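Local coordinates for protein pyruvate kinase (Pyrobaculum aerophilum, PDB 3QTG) that catalyses the last step of glycolysis, the transfer of a phosphate group from phosphoenolpyruvate to ADP, which yields pyruvate and ATP, at residues 94-99 against 153-158; 192-197 against 221-226; 306-311 against 340-345. One frame throughout, in Å; residues are numbered along the deposited sequence.

Contact 1 of 3, residues 94-99 against 153-158; sequences INVQEG and AVAESS
Val154 and Ala155, the last residues of strand 150-155, meet Val96, Gln97 and Gly99 in the small all-beta domain that pyruvate kinase inserts after the third strand of its TIM barrel. Strand 94-96 pairs with 159-161 in a two-stranded antiparallel sheet, and strand 101-106 is the antiparallel neighbour of 150-155 in a larger mixed sheet. Both segments leave one sheet for the other, in opposing senses, their touching parts 123° apart. Val154 sends CG1, anti to its backbone N (chi1 170°), against Gly99, 3.8 Å from Gly99 O. Ala155 does more. Its carbonyl O receives Gly99 N at 2.8 Å in a nearly straight bond, while its CB presses on Val96 CG1 at 3.3 Å, tighter than usual for two methyls; the small alanine suits so close an approach. Gly99 has a positive phi of 85°, at which a side chain would collide with the carbonyl oxygen of the residue before it, so glycine suits the turn. Glu156 directs its carboxylate elsewhere, to a salt bridge with Arg140, and meets the other segment through its backbone: Glu156 O lies 3.4 Å from Glu98 CG, against that extended side chain. Ser157 continues the same strip, its CA lying 3.8 Å from Glu98 CB, and its carbonyl O approaches Val96 CG1. Ser158 closes the corner with a short polar side chain that can bond both a backbone N-H and a side-chain oxygen. Its CA makes a CH...O contact of 3.2 Å with Val96 O. Its hydroxyl weakly accepts from Glu98 N and weakly donates to Gln97 OE1, with Ser158 OG 3.4 Å from Gln97 OE1.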
ATOM      1  N   ILE A  94      -0.338 -61.824 -19.556  1.00 49.04           N
ATOM      2  CA  ILE A  94      -1.447 -61.653 -20.490  1.00 48.77           C
ATOM      3  C   ILE A  94      -1.013 -60.668 -21.569  1.00 48.48           C
ATOM      4  O   ILE A  94      -0.637 -59.535 -21.270  1.00 47.54           O
ATOM      5  CB  ILE A  94      -2.735 -61.151 -19.775  1.00 48.91           C
ATOM      6  CG1 ILE A  94      -3.290 -62.245 -18.857  1.00 49.73           C
ATOM      7  CG2 ILE A  94      -3.818 -60.739 -20.788  1.00 48.15           C
ATOM      8  CD1 ILE A  94      -3.938 -61.709 -17.609  1.00 51.71           C
ATOM      9  N   ASN A  95      -1.053 -61.123 -22.815  1.00 48.88           N
ATOM     10  CA  ASN A  95      -0.688 -60.297 -23.953  1.00 50.00           C
ATOM     11  C   ASN A  95      -1.909 -59.585 -24.511  1.00 49.75           C
ATOM     12  O   ASN A  95      -2.902 -60.209 -24.908  1.00 50.09           O
ATOM     13  CB  ASN A  95       0.022 -61.122 -25.026  1.00 50.58           C
ATOM     14  CG  ASN A  95       1.380 -61.640 -24.552  1.00 53.16           C
ATOM     15  OD1 ASN A  95       2.390 -60.963 -24.712  1.00 57.15           O
ATOM     16  ND2 ASN A  95       1.399 -62.825 -23.938  1.00 54.65           N
ATOM     17  N   VAL A  96      -1.819 -58.269 -24.514  1.00 49.29           N
ATOM     18  CA  VAL A  96      -2.919 -57.405 -24.882  1.00 49.60           C
ATOM     19  C   VAL A  96      -2.605 -56.783 -26.236  1.00 49.48           C
ATOM     20  O   VAL A  96      -1.500 -56.275 -26.444  1.00 49.53           O
ATOM     21  CB  VAL A  96      -3.141 -56.350 -23.751  1.00 49.57           C
ATOM     22  CG1 VAL A  96      -3.754 -55.061 -24.254  1.00 50.01           C
ATOM     23  CG2 VAL A  96      -3.977 -56.962 -22.633  1.00 50.26           C
ATOM     24  N   GLN A  97      -3.559 -56.865 -27.167  1.00 49.27           N
ATOM     25  CA  GLN A  97      -3.398 -56.250 -28.487  1.00 49.11           C
ATOM     26  C   GLN A  97      -4.133 -54.928 -28.524  1.00 47.67           C
ATOM     27  O   GLN A  97      -5.156 -54.766 -27.863  1.00 47.02           O
ATOM     28  CB  GLN A  97      -3.901 -57.173 -29.618  1.00 49.76           C
ATOM     29  CG  GLN A  97      -3.283 -58.585 -29.624  1.00 52.73           C
ATOM     30  CD  GLN A  97      -1.735 -58.624 -29.587  1.00 55.79           C
ATOM     31  OE1 GLN A  97      -1.049 -57.871 -30.289  1.00 56.22           O
ATOM     32  NE2 GLN A  97      -1.191 -59.528 -28.762  1.00 56.51           N
ATOM     33  N   GLU A  98      -3.593 -53.977 -29.281  1.00 46.90           N
ATOM     34  CA  GLU A  98      -4.229 -52.669 -29.453  1.00 46.38           C
ATOM     35  C   GLU A  98      -5.633 -52.861 -30.044  1.00 45.04           C
ATOM     36  O   GLU A  98      -5.798 -53.617 -30.990  1.00 44.45           O
ATOM     37  CB  GLU A  98      -3.382 -51.795 -30.391  1.00 46.63           C
ATOM     38  CG  GLU A  98      -3.973 -50.406 -30.641  1.00 47.58           C
ATOM     39  CD  GLU A  98      -3.120 -49.547 -31.573  1.00 49.72           C
ATOM     40  OE1 GLU A  98      -1.878 -49.737 -31.602  1.00 52.99           O
ATOM     41  OE2 GLU A  98      -3.697 -48.666 -32.263  1.00 52.02           O
ATOM     42  N   GLY A  99      -6.634 -52.183 -29.487  1.00 43.84           N
ATOM     43  CA  GLY A  99      -8.024 -52.407 -29.884  1.00 43.49           C
ATOM     44  C   GLY A  99      -8.762 -53.565 -29.198  1.00 43.41           C
ATOM     45  O   GLY A  99      -9.988 -53.643 -29.292  1.00 44.09           O
ATOM     46  N   ALA A 153     -12.451 -52.878 -20.828  1.00 36.95           N
ATOM     47  CA  ALA A 153     -11.712 -51.708 -21.285  1.00 36.95           C
ATOM     48  C   ALA A 153     -10.957 -51.994 -22.587  1.00 37.15           C
ATOM     49  O   ALA A 153     -10.496 -53.102 -22.812  1.00 37.70           O
ATOM     50  CB  ALA A 153     -10.769 -51.228 -20.191  1.00 36.38           C
ATOM     51  N   VAL A 154     -10.842 -51.001 -23.455  1.00 37.21           N
ATOM     52  CA  VAL A 154     -10.183 -51.193 -24.743  1.00 37.85           C
ATOM     53  C   VAL A 154      -8.754 -50.702 -24.633  1.00 38.56           C
ATOM     54  O   VAL A 154      -8.521 -49.547 -24.239  1.00 39.36           O
ATOM     55  CB  VAL A 154     -10.918 -50.422 -25.896  1.00 38.67           C
ATOM     56  CG1 VAL A 154     -10.093 -50.424 -27.196  1.00 38.10           C
ATOM     57  CG2 VAL A 154     -12.294 -51.017 -26.149  1.00 37.07           C
ATOM     58  N   ALA A 155      -7.809 -51.567 -24.990  1.00 39.39           N
ATOM     59  CA  ALA A 155      -6.406 -51.233 -24.972  1.00 40.66           C
ATOM     60  C   ALA A 155      -6.087 -50.244 -26.108  1.00 42.58           C
ATOM     61  O   ALA A 155      -6.471 -50.453 -27.264  1.00 42.41           O
ATOM     62  CB  ALA A 155      -5.581 -52.475 -25.103  1.00 40.93           C
ATOM     63  N   GLU A 156      -5.413 -49.154 -25.744  1.00 43.78           N
ATOM     64  CA  GLU A 156      -5.032 -48.117 -26.684  1.00 46.15           C
ATOM     65  C   GLU A 156      -3.718 -48.477 -27.377  1.00 46.34           C
ATOM     66  O   GLU A 156      -3.387 -47.895 -28.399  1.00 46.67           O
ATOM     67  CB  GLU A 156      -4.962 -46.760 -25.979  1.00 45.55           C
ATOM     68  CG  GLU A 156      -6.316 -46.319 -25.452  1.00 47.12           C
ATOM     69  CD  GLU A 156      -6.290 -44.995 -24.688  1.00 48.85           C
ATOM     70  OE1 GLU A 156      -5.302 -44.220 -24.780  1.00 49.86           O
ATOM     71  OE2 GLU A 156      -7.289 -44.724 -23.985  1.00 54.02           O
ATOM     72  N   SER A 157      -3.000 -49.463 -26.828  1.00 46.90           N
ATOM     73  CA  SER A 157      -1.819 -50.035 -27.468  1.00 47.44           C
ATOM     74  C   SER A 157      -1.591 -51.482 -27.009  1.00 47.71           C
ATOM     75  O   SER A 157      -2.303 -51.984 -26.138  1.00 47.72           O
ATOM     76  CB  SER A 157      -0.576 -49.167 -27.207  1.00 47.58           C
ATOM     77  OG  SER A 157      -0.274 -49.122 -25.825  1.00 48.04           O
ATOM     78  N   SER A 158      -0.626 -52.149 -27.637  1.00 48.05           N
ATOM     79  CA  SER A 158      -0.182 -53.483 -27.257  1.00 48.64           C
ATOM     80  C   SER A 158       0.653 -53.468 -25.983  1.00 48.07           C
ATOM     81  O   SER A 158       1.229 -52.445 -25.619  1.00 48.17           O
ATOM     82  CB  SER A 158       0.631 -54.109 -28.383  1.00 49.08           C
ATOM     83  OG  SER A 158      -0.227 -54.686 -29.340  1.00 52.31           O
TER

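Contact 2 of 3, residues 192-197 against 221-226; sequences PIRDNI and LGFQSQ
Arg194 lays its CB over the centre of the Phe223 ring, 3.5 Å from the ring centroid and only 8° off the normal, a CH-pi contact. CG sits between the backbone N and the carbonyl carbon (chi1 59°), and from there the chain extends to NE past the backbone of Leu221 and Gly222. Leu221 O lies over one face of the guanidinium and Gly222 O near its plane at the edge, while NH1 bonds to Ser191 O. Gly222 ends the preceding helix in a Schellman motif; its positive phi suits glycine, and a CB there would clash with Arg194 NE. At the ring edge, Ile197 CD1 touches Phe223 CE2 at 3.8 Å. Ser225 OG donates to Ile197 O at 2.5 Å, very short, so its exact length is doubtful. Water 1 bridges the two segments: it donates to Arg194 O and Ile197 O and accepts from Gln224 N at 2.7 Å. The two loops thus join where helices 181-190 and 208-220 lead into the adjacent barrel strands 199-202 and 226-231; Ile190 packs on Ile197, and Arg407 of helix 406-412 forms a salt bridge with Asp195.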
ATOM      1  N   PRO A 192      14.255 -50.455  15.184  1.00 60.70           N
ATOM      2  CA  PRO A 192      15.505 -50.409  15.972  1.00 61.21           C
ATOM      3  C   PRO A 192      16.399 -49.172  15.716  1.00 60.52           C
ATOM      4  O   PRO A 192      17.164 -48.781  16.599  1.00 60.86           O
ATOM      5  CB  PRO A 192      16.234 -51.693  15.556  1.00 61.63           C
ATOM      6  CG  PRO A 192      15.150 -52.602  15.041  1.00 61.79           C
ATOM      7  CD  PRO A 192      14.169 -51.688  14.373  1.00 60.61           C
ATOM      8  N   ILE A 193      16.291 -48.559  14.537  1.00 59.44           N
ATOM      9  CA  ILE A 193      17.116 -47.379  14.191  1.00 58.50           C
ATOM     10  C   ILE A 193      16.281 -46.082  14.075  1.00 57.10           C
ATOM     11  O   ILE A 193      16.652 -45.124  13.390  1.00 55.90           O
ATOM     12  CB  ILE A 193      17.987 -47.645  12.922  1.00 58.63           C
ATOM     13  CG1 ILE A 193      17.112 -48.020  11.720  1.00 57.74           C
ATOM     14  CG2 ILE A 193      18.986 -48.786  13.200  1.00 60.13           C
ATOM     15  CD1 ILE A 193      17.756 -47.738  10.389  1.00 57.39           C
ATOM     16  N   ARG A 194      15.160 -46.071  14.786  1.00 56.41           N
ATOM     17  CA  ARG A 194      14.187 -45.000  14.711  1.00 55.54           C
ATOM     18  C   ARG A 194      14.713 -43.651  15.186  1.00 55.29           C
ATOM     19  O   ARG A 194      14.170 -42.606  14.804  1.00 54.51           O
ATOM     20  CB  ARG A 194      12.951 -45.370  15.521  1.00 55.90           C
ATOM     21  CG  ARG A 194      13.255 -45.636  16.977  1.00 56.69           C
ATOM     22  CD  ARG A 194      11.992 -45.821  17.748  1.00 58.60           C
ATOM     23  NE  ARG A 194      12.239 -46.084  19.165  1.00 59.86           N
ATOM     24  CZ  ARG A 194      12.429 -47.302  19.659  1.00 61.22           C
ATOM     25  NH1 ARG A 194      12.420 -48.346  18.850  1.00 60.07           N
ATOM     26  NH2 ARG A 194      12.634 -47.473  20.956  1.00 63.16           N
ATOM     27  N   ASP A 195      15.749 -43.665  16.029  1.00 55.36           N
ATOM     28  CA  ASP A 195      16.288 -42.425  16.564  1.00 55.14           C
ATOM     29  C   ASP A 195      17.130 -41.669  15.512  1.00 53.60           C
ATOM     30  O   ASP A 195      17.428 -40.484  15.656  1.00 52.03           O
ATOM     31  CB  ASP A 195      17.037 -42.677  17.885  1.00 56.70           C
ATOM     32  CG  ASP A 195      16.080 -42.789  19.094  1.00 59.95           C
ATOM     33  OD1 ASP A 195      14.914 -42.316  19.000  1.00 63.13           O
ATOM     34  OD2 ASP A 195      16.484 -43.342  20.138  1.00 62.83           O
ATOM     35  N   ASN A 196      17.478 -42.377  14.442  1.00 52.37           N
ATOM     36  CA  ASN A 196      18.240 -41.809  13.347  1.00 50.71           C
ATOM     37  C   ASN A 196      17.389 -41.372  12.156  1.00 48.72           C
ATOM     38  O   ASN A 196      17.926 -40.994  11.121  1.00 48.17           O
ATOM     39  CB  ASN A 196      19.317 -42.795  12.906  1.00 51.52           C
ATOM     40  CG  ASN A 196      20.642 -42.522  13.561  1.00 52.47           C
ATOM     41  OD1 ASN A 196      21.178 -41.419  13.454  1.00 51.28           O
ATOM     42  ND2 ASN A 196      21.188 -43.528  14.243  1.00 52.83           N
ATOM     43  N   ILE A 197      16.070 -41.408  12.317  1.00 47.29           N
ATOM     44  CA  ILE A 197      15.154 -41.053  11.233  1.00 45.79           C
ATOM     45  C   ILE A 197      14.394 -39.738  11.509  1.00 44.95           C
ATOM     46  O   ILE A 197      13.618 -39.629  12.471  1.00 45.14           O
ATOM     47  CB  ILE A 197      14.166 -42.183  10.920  1.00 46.08           C
ATOM     48  CG1 ILE A 197      14.923 -43.469  10.553  1.00 46.74           C
ATOM     49  CG2 ILE A 197      13.262 -41.783   9.781  1.00 45.51           C
ATOM     50  CD1 ILE A 197      14.025 -44.613  10.290  1.00 47.73           C
ATOM     51  N   LEU A 221       5.400 -46.621  18.047  1.00 58.80           N
ATOM     52  CA  LEU A 221       6.639 -47.337  17.748  1.00 57.76           C
ATOM     53  C   LEU A 221       7.883 -46.609  18.240  1.00 56.77           C
ATOM     54  O   LEU A 221       9.004 -47.068  18.025  1.00 56.67           O
ATOM     55  CB  LEU A 221       6.734 -47.630  16.249  1.00 57.20           C
ATOM     56  CG  LEU A 221       5.776 -48.689  15.716  1.00 57.82           C
ATOM     57  CD1 LEU A 221       5.778 -48.692  14.199  1.00 57.92           C
ATOM     58  CD2 LEU A 221       6.121 -50.087  16.279  1.00 58.43           C
ATOM     59  N   GLY A 222       7.672 -45.486  18.918  1.00 56.10           N
ATOM     60  CA  GLY A 222       8.763 -44.705  19.511  1.00 55.28           C
ATOM     61  C   GLY A 222       9.522 -43.786  18.561  1.00 53.86           C
ATOM     62  O   GLY A 222      10.607 -43.322  18.894  1.00 53.59           O
ATOM     63  N   PHE A 223       8.976 -43.532  17.375  1.00 52.65           N
ATOM     64  CA  PHE A 223       9.588 -42.564  16.466  1.00 51.97           C
ATOM     65  C   PHE A 223       9.368 -41.147  16.968  1.00 51.54           C
ATOM     66  O   PHE A 223       8.318 -40.842  17.544  1.00 51.47           O
ATOM     67  CB  PHE A 223       9.015 -42.678  15.051  1.00 51.15           C
ATOM     68  CG  PHE A 223       9.561 -43.832  14.262  1.00 51.32           C
ATOM     69  CD1 PHE A 223       9.120 -45.134  14.508  1.00 51.83           C
ATOM     70  CD2 PHE A 223      10.510 -43.622  13.268  1.00 50.49           C
ATOM     71  CE1 PHE A 223       9.613 -46.203  13.775  1.00 52.01           C
ATOM     72  CE2 PHE A 223      11.010 -44.688  12.529  1.00 50.62           C
ATOM     73  CZ  PHE A 223      10.553 -45.988  12.786  1.00 52.22           C
ATOM     74  N   GLN A 224      10.357 -40.288  16.735  1.00 51.15           N
ATOM     75  CA  GLN A 224      10.195 -38.845  16.940  1.00 50.85           C
ATOM     76  C   GLN A 224      10.489 -38.123  15.629  1.00 49.47           C
ATOM     77  O   GLN A 224      11.426 -37.339  15.529  1.00 49.76           O
ATOM     78  CB  GLN A 224      11.108 -38.346  18.062  1.00 51.45           C
ATOM     79  CG  GLN A 224      10.798 -38.952  19.425  1.00 54.53           C
ATOM     80  CD  GLN A 224      11.940 -38.800  20.412  1.00 57.85           C
ATOM     81  OE1 GLN A 224      12.182 -39.684  21.235  1.00 62.24           O
ATOM     82  NE2 GLN A 224      12.653 -37.687  20.331  1.00 58.49           N
ATOM     83  N   SER A 225       9.684 -38.411  14.616  1.00 48.22           N
ATOM     84  CA  SER A 225       9.941 -37.921  13.273  1.00 46.51           C
ATOM     85  C   SER A 225       8.894 -36.913  12.813  1.00 45.54           C
ATOM     86  O   SER A 225       7.747 -36.953  13.269  1.00 45.49           O
ATOM     87  CB  SER A 225      10.019 -39.101  12.316  1.00 46.41           C
ATOM     88  OG  SER A 225      11.171 -39.881  12.617  1.00 46.85           O
ATOM     89  N   GLN A 226       9.299 -35.999  11.929  1.00 44.29           N
ATOM     90  CA  GLN A 226       8.360 -35.077  11.280  1.00 42.65           C
ATOM     91  C   GLN A 226       7.628 -35.876  10.220  1.00 42.21           C
ATOM     92  O   GLN A 226       8.229 -36.736   9.580  1.00 41.94           O
ATOM     93  CB  GLN A 226       9.117 -33.938  10.600  1.00 42.20           C
ATOM     94  CG  GLN A 226       9.898 -33.047  11.551  1.00 42.00           C
ATOM     95  CD  GLN A 226       8.978 -32.192  12.389  1.00 43.15           C
ATOM     96  OE1 GLN A 226       8.898 -32.354  13.598  1.00 46.31           O
ATOM     97  NE2 GLN A 226       8.262 -31.294  11.747  1.00 42.04           N
TER
HETATM   98  O   HOH W   1      12.468 -40.713  15.154  1.00 48.12           O

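Contact 3 of 3, residues 306-311 against 340-345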
ATOM      1  N   ASN A 306      16.229 -24.426 -16.609  1.00 39.79           N
ATOM      2  CA  ASN A 306      15.149 -23.456 -16.386  1.00 40.74           C
ATOM      3  C   ASN A 306      14.076 -23.940 -15.375  1.00 40.06           C
ATOM      4  O   ASN A 306      13.652 -23.167 -14.511  1.00 39.74           O
ATOM      5  CB  ASN A 306      14.509 -23.021 -17.701  1.00 40.83           C
ATOM      6  CG  ASN A 306      15.436 -22.166 -18.549  1.00 43.43           C
ATOM      7  OD1 ASN A 306      15.705 -22.477 -19.718  1.00 46.47           O
ATOM      8  ND2 ASN A 306      15.918 -21.076 -17.979  1.00 44.67           N
ATOM      9  N   ASP A 307      13.671 -25.209 -15.487  1.00 39.40           N
ATOM     10  CA  ASP A 307      12.699 -25.853 -14.563  1.00 39.50           C
ATOM     11  C   ASP A 307      13.136 -25.773 -13.087  1.00 38.71           C
ATOM     12  O   ASP A 307      12.394 -25.272 -12.241  1.00 38.49           O
ATOM     13  CB  ASP A 307      12.475 -27.305 -14.995  1.00 39.89           C
ATOM     14  CG  ASP A 307      11.277 -27.973 -14.309  1.00 43.13           C
ATOM     15  OD1 ASP A 307      10.480 -27.291 -13.623  1.00 44.60           O
ATOM     16  OD2 ASP A 307      11.140 -29.213 -14.471  1.00 45.55           O
ATOM     17  N   VAL A 308      14.355 -26.226 -12.797  1.00 37.92           N
ATOM     18  CA  VAL A 308      14.925 -26.146 -11.451  1.00 37.51           C
ATOM     19  C   VAL A 308      15.042 -24.684 -10.998  1.00 37.32           C
ATOM     20  O   VAL A 308      14.726 -24.353  -9.848  1.00 36.09           O
ATOM     21  CB  VAL A 308      16.332 -26.812 -11.381  1.00 37.62           C
ATOM     22  CG1 VAL A 308      16.991 -26.627  -9.973  1.00 36.93           C
ATOM     23  CG2 VAL A 308      16.249 -28.284 -11.732  1.00 37.55           C
ATOM     24  N   PHE A 309      15.520 -23.823 -11.905  1.00 37.45           N
ATOM     25  CA  PHE A 309      15.717 -22.427 -11.573  1.00 37.07           C
ATOM     26  C   PHE A 309      14.364 -21.827 -11.143  1.00 37.05           C
ATOM     27  O   PHE A 309      14.272 -21.246 -10.091  1.00 36.82           O
ATOM     28  CB  PHE A 309      16.346 -21.655 -12.738  1.00 37.76           C
ATOM     29  CG  PHE A 309      16.564 -20.194 -12.448  1.00 38.07           C
ATOM     30  CD1 PHE A 309      17.780 -19.747 -11.929  1.00 38.68           C
ATOM     31  CD2 PHE A 309      15.546 -19.268 -12.667  1.00 38.58           C
ATOM     32  CE1 PHE A 309      17.981 -18.396 -11.656  1.00 39.16           C
ATOM     33  CE2 PHE A 309      15.727 -17.910 -12.382  1.00 39.61           C
ATOM     34  CZ  PHE A 309      16.943 -17.476 -11.879  1.00 39.50           C
ATOM     35  N   THR A 310      13.317 -22.015 -11.934  1.00 37.23           N
ATOM     36  CA  THR A 310      12.019 -21.397 -11.629  1.00 38.15           C
ATOM     37  C   THR A 310      11.255 -22.041 -10.455  1.00 38.00           C
ATOM     38  O   THR A 310      10.587 -21.351  -9.677  1.00 38.76           O
ATOM     39  CB  THR A 310      11.129 -21.298 -12.875  1.00 38.20           C
ATOM     40  OG1 THR A 310      10.991 -22.590 -13.461  1.00 39.19           O
ATOM     41  CG2 THR A 310      11.748 -20.378 -13.914  1.00 37.73           C
ATOM     42  N   THR A 311      11.348 -23.355 -10.316  1.00 37.75           N
ATOM     43  CA  THR A 311      10.801 -24.029  -9.130  1.00 36.98           C
ATOM     44  C   THR A 311      11.425 -23.478  -7.829  1.00 36.89           C
ATOM     45  O   THR A 311      10.691 -23.119  -6.894  1.00 36.17           O
ATOM     46  CB  THR A 311      10.964 -25.566  -9.259  1.00 37.24           C
ATOM     47  OG1 THR A 311      10.212 -26.008 -10.402  1.00 37.22           O
ATOM     48  CG2 THR A 311      10.471 -26.296  -8.029  1.00 36.27           C
ATOM     49  N   ARG A 340      24.791 -26.146  -8.163  1.00 46.72           N
ATOM     50  CA  ARG A 340      25.277 -25.097  -9.048  1.00 47.32           C
ATOM     51  C   ARG A 340      24.131 -24.194  -9.546  1.00 46.94           C
ATOM     52  O   ARG A 340      24.239 -22.974  -9.484  1.00 47.18           O
ATOM     53  CB  ARG A 340      25.997 -25.743 -10.230  1.00 47.91           C
ATOM     54  CG  ARG A 340      26.746 -24.784 -11.124  1.00 50.93           C
ATOM     55  CD  ARG A 340      27.294 -25.515 -12.356  1.00 58.13           C
ATOM     56  NE  ARG A 340      27.734 -26.887 -12.057  1.00 61.56           N
ATOM     57  CZ  ARG A 340      28.616 -27.570 -12.787  1.00 64.97           C
ATOM     58  NH1 ARG A 340      29.164 -27.004 -13.864  1.00 66.37           N
ATOM     59  NH2 ARG A 340      28.960 -28.815 -12.440  1.00 64.38           N
ATOM     60  N   ILE A 341      23.043 -24.797 -10.033  1.00 46.11           N
ATOM     61  CA  ILE A 341      21.850 -24.038 -10.476  1.00 45.38           C
ATOM     62  C   ILE A 341      21.277 -23.174  -9.362  1.00 45.48           C
ATOM     63  O   ILE A 341      20.885 -22.035  -9.600  1.00 45.41           O
ATOM     64  CB  ILE A 341      20.719 -24.953 -11.034  1.00 45.11           C
ATOM     65  CG1 ILE A 341      21.180 -25.669 -12.318  1.00 44.61           C
ATOM     66  CG2 ILE A 341      19.405 -24.122 -11.284  1.00 44.89           C
ATOM     67  CD1 ILE A 341      20.364 -26.907 -12.691  1.00 43.54           C
ATOM     68  N   LEU A 342      21.226 -23.726  -8.153  1.00 45.90           N
ATOM     69  CA  LEU A 342      20.660 -23.032  -6.998  1.00 46.66           C
ATOM     70  C   LEU A 342      21.459 -21.783  -6.627  1.00 48.11           C
ATOM     71  O   LEU A 342      20.888 -20.758  -6.226  1.00 47.99           O
ATOM     72  CB  LEU A 342      20.514 -23.981  -5.794  1.00 45.82           C
ATOM     73  CG  LEU A 342      19.498 -25.120  -5.981  1.00 45.37           C
ATOM     74  CD1 LEU A 342      19.367 -26.012  -4.739  1.00 42.90           C
ATOM     75  CD2 LEU A 342      18.150 -24.590  -6.411  1.00 43.73           C
ATOM     76  N   MET A 343      22.781 -21.869  -6.779  1.00 49.49           N
ATOM     77  CA  MET A 343      23.658 -20.738  -6.507  1.00 51.56           C
ATOM     78  C   MET A 343      23.368 -19.556  -7.423  1.00 51.07           C
ATOM     79  O   MET A 343      23.744 -18.431  -7.125  1.00 51.86           O
ATOM     80  CB  MET A 343      25.132 -21.158  -6.582  1.00 52.17           C
ATOM     81  CG  MET A 343      25.516 -22.096  -5.445  1.00 52.47           C
ATOM     82  SD  MET A 343      27.256 -22.563  -5.409  1.00 56.06           S
ATOM     83  CE  MET A 343      27.293 -23.541  -3.889  1.00 55.16           C
ATOM     84  N   ASN A 344      22.671 -19.814  -8.522  1.00 50.54           N
ATOM     85  CA  ASN A 344      22.302 -18.759  -9.463  1.00 50.35           C
ATOM     86  C   ASN A 344      20.924 -18.157  -9.220  1.00 49.39           C
ATOM     87  O   ASN A 344      20.605 -17.119  -9.799  1.00 49.90           O
ATOM     88  CB  ASN A 344      22.361 -19.284 -10.900  1.00 50.42           C
ATOM     89  CG  ASN A 344      23.771 -19.532 -11.360  1.00 52.16           C
ATOM     90  OD1 ASN A 344      24.471 -18.606 -11.794  1.00 50.51           O
ATOM     91  ND2 ASN A 344      24.218 -20.791 -11.244  1.00 51.96           N
ATOM     92  N   VAL A 345      20.110 -18.809  -8.392  1.00 47.85           N
ATOM     93  CA  VAL A 345      18.698 -18.431  -8.237  1.00 47.12           C
ATOM     94  C   VAL A 345      18.495 -17.007  -7.680  1.00 47.10           C
ATOM     95  O   VAL A 345      19.139 -16.607  -6.727  1.00 46.47           O
ATOM     96  CB  VAL A 345      17.884 -19.490  -7.424  1.00 46.14           C
ATOM     97  CG1 VAL A 345      16.463 -19.023  -7.175  1.00 44.59           C
ATOM     98  CG2 VAL A 345      17.840 -20.814  -8.180  1.00 46.85           C
TER
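Val308 and Phe309 on helix 302-313 pack against Ile341, Leu342 and Val345 at the end of helix 331-343, joining the last two main helices around the TIM barrel without any hydrogen bond between the segments. Val308 and Ile341 meet methyl to methyl, Val308 CG1 against Ile341 CG2 at 3.7 Å, their side chains crossing at about a right angle. Beta-branched residues suit this place because their methyls stand close to the helix and let the backbones draw near; Ile341 CG2 also touches Phe309 N. Phe309 reaches further, to the residues after the helix. Its CG is anti to the backbone N (chi1 180°), and the Phe309 and Val345 side chains slide past each other in opposite directions, Phe309 CD1 lying 3.9 Å from Val345 CG2. At the ring edge, in plane, Asn344 O comes within 3.5 Å of Phe309 CE1. An alanine in place of Phe309 would probably open a gap beside Val345 and leave the Asn344 carbonyl without the ring edge it now faces.

In the next shell, Leu319 of the eighth barrel strand receives both Val308 and Leu342, seating the helix pair on the barrel. The turn that presents Val345 is fixed by Val345 N, bonded to Leu342 O at 3.0 Å. Asn344 carries its amide to Asp264 of the second subunit, and Arg271 of the second subunit packs on Phe309, so the contact borders a subunit interface of the tetramer. Elsewhere on helix 302-313, Asp307 forms a salt bridge with Arg254, and Thr310 bonds back into the helix: Thr310 N and Thr310 OG1, the latter at 2.9 Å, grip Asn306 O from opposite faces of its carbonyl plane.

Overall arrangement
From the N terminus, the chain completes three barrel strands before leaving for the inserted beta domain, where contact 1 closes a loop of 53 intervening residues. It then returns to the barrel, and contact 2 closes a shorter loop holding strand 199-202 and helix 208-220. Contact 3 closes the last, around strand 318-321, just before the chain leaves for the C-terminal domain. The three loops follow in series; none nests in or crosses another. Contact 1 stands apart, its centre about 46 Å from that of contact 2, while contacts 2 and 3, centres about 33 Å apart, lie on opposite sides of the chain's centre, one beside the C-terminal domain and one beside a second subunit.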